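Local coordinates for lumazine protein (Photobacterium kishitanii, PDB 3A35) that binds riboflavin, FMN or 6,7-dimethyl-8-ribityllumazine and probably acts as an antenna that shifts bacterial luciferase emission to shorter wavelength, at residues 1-5 with 84-88; 79-83 with 167-171. The contacts are given in a common frame with arbitrary orientation. Residues are numbered along the deposited sequence.

Contact 1 (1-5 with 84-88)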
loop_
_atom_site.group_PDB
_atom_site.type_symbol
_atom_site.label_atom_id
_atom_site.label_comp_id
_atom_site.label_asym_id
_atom_site.label_seq_id
_atom_site.Cartn_x
_atom_site.Cartn_y
_atom_site.Cartn_z
ATOM N N MET A 1 3.564 -11.164 -10.245
ATOM C CA MET A 1 3.505 -10.484 -8.906
ATOM C C MET A 1 4.699 -9.588 -8.515
ATOM O O MET A 1 5.444 -9.214 -9.369
ATOM C CB MET A 1 2.952 -11.351 -7.784
ATOM C CG MET A 1 3.890 -12.341 -7.268
ATOM S SD MET A 1 2.813 -13.694 -6.615
ATOM C CE MET A 1 4.002 -15.019 -6.344
ATOM N N PHE A 2 4.719 -9.123 -7.274
ATOM C CA PHE A 2 5.455 -7.885 -6.882
ATOM C C PHE A 2 6.323 -8.150 -5.655
ATOM O O PHE A 2 6.126 -9.133 -4.962
ATOM C CB PHE A 2 4.388 -6.758 -6.579
ATOM C CG PHE A 2 3.565 -6.357 -7.747
ATOM C CD1 PHE A 2 3.952 -5.381 -8.535
ATOM C CD2 PHE A 2 2.353 -6.987 -8.001
ATOM C CE1 PHE A 2 3.187 -4.936 -9.584
ATOM C CE2 PHE A 2 1.563 -6.650 -9.090
ATOM C CZ PHE A 2 1.968 -5.564 -9.868
ATOM N N LYS A 3 7.313 -7.292 -5.470
ATOM C CA LYS A 3 8.260 -7.543 -4.355
ATOM C C LYS A 3 7.763 -7.014 -3.041
ATOM O O LYS A 3 8.213 -7.366 -1.942
ATOM C CB LYS A 3 9.570 -6.827 -4.638
ATOM C CG LYS A 3 10.240 -7.314 -5.914
ATOM C CD LYS A 3 11.499 -6.539 -6.415
ATOM C CE LYS A 3 12.254 -7.490 -7.371
ATOM N NZ LYS A 3 13.009 -6.916 -8.514
ATOM N N GLY A 4 6.802 -6.079 -3.091
ATOM C CA GLY A 4 6.601 -5.380 -1.864
ATOM C C GLY A 4 7.704 -4.469 -1.356
ATOM O O GLY A 4 7.853 -4.250 -0.211
ATOM N N ILE A 5 8.388 -3.901 -2.320
ATOM C CA ILE A 5 9.368 -2.884 -2.154
ATOM C C ILE A 5 8.936 -1.693 -2.971
ATOM O O ILE A 5 8.851 -1.730 -4.214
ATOM C CB ILE A 5 10.817 -3.361 -2.672
ATOM C CG1 ILE A 5 11.213 -4.526 -1.768
ATOM C CG2 ILE A 5 11.771 -2.255 -2.482
ATOM C CD1 ILE A 5 12.487 -5.225 -2.279
ATOM N N GLU A 84 4.538 0.740 -6.904
ATOM C CA GLU A 84 5.502 -0.327 -7.282
ATOM C C GLU A 84 5.071 -0.891 -8.644
ATOM O O GLU A 84 3.931 -1.351 -8.841
ATOM C CB GLU A 84 5.530 -1.439 -6.305
ATOM C CG GLU A 84 6.614 -2.505 -6.655
ATOM C CD GLU A 84 6.625 -3.685 -5.763
ATOM O OE1 GLU A 84 5.908 -3.853 -4.775
ATOM O OE2 GLU A 84 7.379 -4.643 -6.221
ATOM N N VAL A 85 5.997 -0.791 -9.605
ATOM C CA VAL A 85 5.799 -1.404 -10.954
ATOM C C VAL A 85 6.376 -2.803 -10.911
ATOM O O VAL A 85 7.300 -3.084 -10.183
ATOM C CB VAL A 85 6.493 -0.513 -11.963
ATOM C CG1 VAL A 85 6.385 -1.137 -13.417
ATOM C CG2 VAL A 85 5.878 0.855 -11.942
ATOM N N ARG A 86 5.776 -3.710 -11.605
ATOM C CA ARG A 86 6.232 -5.109 -11.591
ATOM C C ARG A 86 7.694 -5.242 -12.016
ATOM O O ARG A 86 8.138 -4.450 -12.860
ATOM C CB ARG A 86 5.386 -6.050 -12.425
ATOM C CG ARG A 86 5.395 -5.880 -13.836
ATOM C CD ARG A 86 4.564 -7.065 -14.425
ATOM N NE ARG A 86 3.191 -6.573 -14.229
ATOM C CZ ARG A 86 2.322 -7.105 -13.381
ATOM N NH1 ARG A 86 2.676 -8.123 -12.610
ATOM N NH2 ARG A 86 1.144 -6.559 -13.246
ATOM N N PRO A 87 8.404 -6.255 -11.442
ATOM C CA PRO A 87 9.772 -6.454 -11.892
ATOM C C PRO A 87 9.898 -6.629 -13.386
ATOM O O PRO A 87 9.071 -7.260 -14.064
ATOM C CB PRO A 87 10.123 -7.821 -11.226
ATOM C CG PRO A 87 9.350 -7.820 -9.891
ATOM C CD PRO A 87 8.069 -7.054 -10.238
ATOM N N GLU A 88 10.956 -6.002 -13.888
ATOM C CA GLU A 88 11.223 -5.903 -15.318
ATOM C C GLU A 88 11.665 -7.276 -16.020
ATOM O O GLU A 88 11.207 -7.686 -17.107
ATOM C CB GLU A 88 12.321 -4.811 -15.425
ATOM C CG GLU A 88 11.803 -3.443 -15.394
ATOM C CD GLU A 88 11.353 -3.200 -16.779
ATOM O OE1 GLU A 88 12.202 -2.884 -17.708
ATOM O OE2 GLU A 88 10.175 -3.455 -16.944
HETATM O O HOH W 1 1.318 -9.828 -11.281
#

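Contact 2 (79-83 with 167-171)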
loop_
_atom_site.group_PDB
_atom_site.type_symbol
_atom_site.label_atom_id
_atom_site.label_comp_id
_atom_site.label_asym_id
_atom_site.label_seq_id
_atom_site.Cartn_x
_atom_site.Cartn_y
_atom_site.Cartn_z
ATOM N N ASN A 79 -2.802 13.439 -0.486
ATOM C CA ASN A 79 -2.261 12.275 0.210
ATOM C C ASN A 79 -1.207 11.579 -0.691
ATOM O O ASN A 79 -1.224 11.601 -1.920
ATOM C CB ASN A 79 -3.345 11.272 0.498
ATOM C CG ASN A 79 -4.351 11.730 1.562
ATOM O OD1 ASN A 79 -4.141 12.831 2.282
ATOM N ND2 ASN A 79 -5.355 10.997 1.746
ATOM N N LYS A 80 -0.289 10.911 0.001
ATOM C CA LYS A 80 0.864 10.246 -0.615
ATOM C C LYS A 80 0.515 8.764 -0.634
ATOM O O LYS A 80 0.130 8.139 0.352
ATOM C CB LYS A 80 2.082 10.438 0.243
ATOM C CG LYS A 80 3.268 9.706 -0.139
ATOM C CD LYS A 80 4.386 10.474 0.582
ATOM C CE LYS A 80 5.177 9.551 1.367
ATOM N NZ LYS A 80 4.493 9.687 2.745
ATOM N N VAL A 81 0.722 8.164 -1.830
ATOM C CA VAL A 81 0.444 6.728 -2.065
ATOM C C VAL A 81 1.752 6.023 -2.436
ATOM O O VAL A 81 2.604 6.579 -3.115
ATOM C CB VAL A 81 -0.614 6.483 -3.129
ATOM C CG1 VAL A 81 -1.947 7.251 -2.679
ATOM C CG2 VAL A 81 -0.134 6.959 -4.466
ATOM N N ASN A 82 1.911 4.770 -2.031
ATOM C CA ASN A 82 3.105 3.985 -2.439
ATOM C C ASN A 82 2.914 3.472 -3.822
ATOM O O ASN A 82 1.833 2.966 -4.149
ATOM C CB ASN A 82 3.237 2.844 -1.452
ATOM C CG ASN A 82 3.568 3.325 -0.037
ATOM O OD1 ASN A 82 4.161 4.431 0.098
ATOM N ND2 ASN A 82 3.282 2.516 0.948
ATOM N N LEU A 83 3.978 3.454 -4.618
ATOM C CA LEU A 83 3.949 2.926 -6.012
ATOM C C LEU A 83 4.944 1.793 -6.204
ATOM O O LEU A 83 6.108 1.936 -5.766
ATOM C CB LEU A 83 4.326 4.060 -7.001
ATOM C CG LEU A 83 3.418 5.309 -6.887
ATOM C CD1 LEU A 83 3.954 6.433 -7.782
ATOM C CD2 LEU A 83 1.917 4.950 -7.223
ATOM N N THR A 167 8.596 5.577 1.810
ATOM C CA THR A 167 7.160 5.119 1.587
ATOM C C THR A 167 6.262 5.983 2.435
ATOM O O THR A 167 6.837 6.722 3.384
ATOM C CB THR A 167 6.994 3.765 2.147
ATOM O OG1 THR A 167 6.997 3.778 3.611
ATOM C CG2 THR A 167 8.030 2.756 1.584
ATOM N N ASN A 168 4.964 5.845 2.353
ATOM C CA ASN A 168 4.098 6.650 3.185
ATOM C C ASN A 168 3.958 6.121 4.615
ATOM O O ASN A 168 3.134 6.616 5.382
ATOM C CB ASN A 168 2.725 6.797 2.536
ATOM C CG ASN A 168 1.950 5.485 2.404
ATOM O OD1 ASN A 168 2.239 4.458 3.024
ATOM N ND2 ASN A 168 0.901 5.561 1.617
ATOM N N LEU A 169 4.758 5.101 4.975
ATOM C CA LEU A 169 4.763 4.626 6.381
ATOM C C LEU A 169 5.029 5.769 7.347
ATOM O O LEU A 169 4.498 5.751 8.478
ATOM C CB LEU A 169 5.688 3.375 6.641
ATOM C CG LEU A 169 5.201 2.119 5.953
ATOM C CD1 LEU A 169 6.258 0.988 6.298
ATOM C CD2 LEU A 169 3.786 1.652 6.380
ATOM N N GLY A 170 5.788 6.772 6.931
ATOM C CA GLY A 170 6.127 7.859 7.798
ATOM C C GLY A 170 5.028 8.920 7.884
ATOM O O GLY A 170 5.227 9.956 8.545
ATOM N N THR A 171 3.903 8.737 7.199
ATOM C CA THR A 171 2.693 9.654 7.313
ATOM C C THR A 171 1.663 8.969 8.309
ATOM O O THR A 171 0.687 9.611 8.734
ATOM C CB THR A 171 1.970 9.830 5.932
ATOM O OG1 THR A 171 1.369 8.576 5.518
ATOM C CG2 THR A 171 2.909 10.339 4.909
HETATM O O HOH W 2 6.455 9.004 4.662
#

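Contact 1 (1-5 with 84-88)
E84 holds the N-terminal segment through its carboxylate. With chi1 and chi2 both t, its side chain extends toward residues 1-5, where OE2 accepts a hydrogen bond from K3 N (2.8 Å) and OE1 a weak one from G4 N (2.9 Å). The m rotamer of F2 puts its ring edge near V85 C, with CE1 of F2 3.5 Å from R86 N. R86 bends through p values of chi1 and chi3, so that one face of its guanidinium lies against F2 CZ, 3.6 Å from NH2. The like-charged M1 N and R86 NH1 stand 4.0 Å apart, and one water accepts from both (2.8 Å from M1 N, 2.6 Å from R86 NH1). The nearly extended K3 chain brings CE to 3.9 Å from P87 CG. F2 and E84 both pack on L43 of strand 41-44, and the F2 side chain comes within about 4 Å of that of S48 in the riboflavin pocket, while the G4 backbone bonds to S144 in strand 143-151 of the second barrel.

Contact 2 (79-83 with 167-171)
N168 donates two hydrogen bonds to strand 80-83. Its backbone N donates to N82 OD1 (2.8 Å), and its side-chain ND2 donates to K80 O (3.0 Å) almost in line, at 173°. The CA-to-CB bonds of N168 and N82 point toward each other's segments, and the p rotamer of N168 places ND2 at K80 O; N82 ND2 donates to N141 O. A water accepts from K80 NZ (2.8 Å) and donates to T167 O (2.6 Å), linking the lysine to the main chain. Behind these bonds the 3-10 segment 168-170 is shaped by an ST turn, in which T167 OG1 accepts from L169 N (2.9 Å) and is also bonded to L163 O, and by T171 N, which donates to N168 O (2.9 Å). Packing is close but modest: N82 OD1 lies 3.4 Å from T167 CA, and K80 NZ 3.4 Å from N168 CB. N82, T167 and L169 also touch V143 of the second barrel, whereas V81 points away from 167-171 and packs on I12 and V44 of the first. The two barrels thus meet here chiefly through directional amide bonds, which fix strand 80-83 against the turn, with the lysine charge met by water.

From the N terminus, the chain first lays down residues 1-5, then runs through the strands of the first six-stranded barrel to strand 80-84. Contact 1 closes this long loop, bringing the segment before the first strand against the one that leaves the last. Contact 2 uses the immediately preceding residues, 79-83, and closes a second loop reaching through the linker and most of the second barrel to 167-171, just after helix 163-166. Since 79-83 lies inside the first loop and 167-171 beyond it, the two loops cross. Their centres lie about 16 Å apart; contact 1 ties together the two ends of the first barrel, and contact 2 joins that barrel to the second.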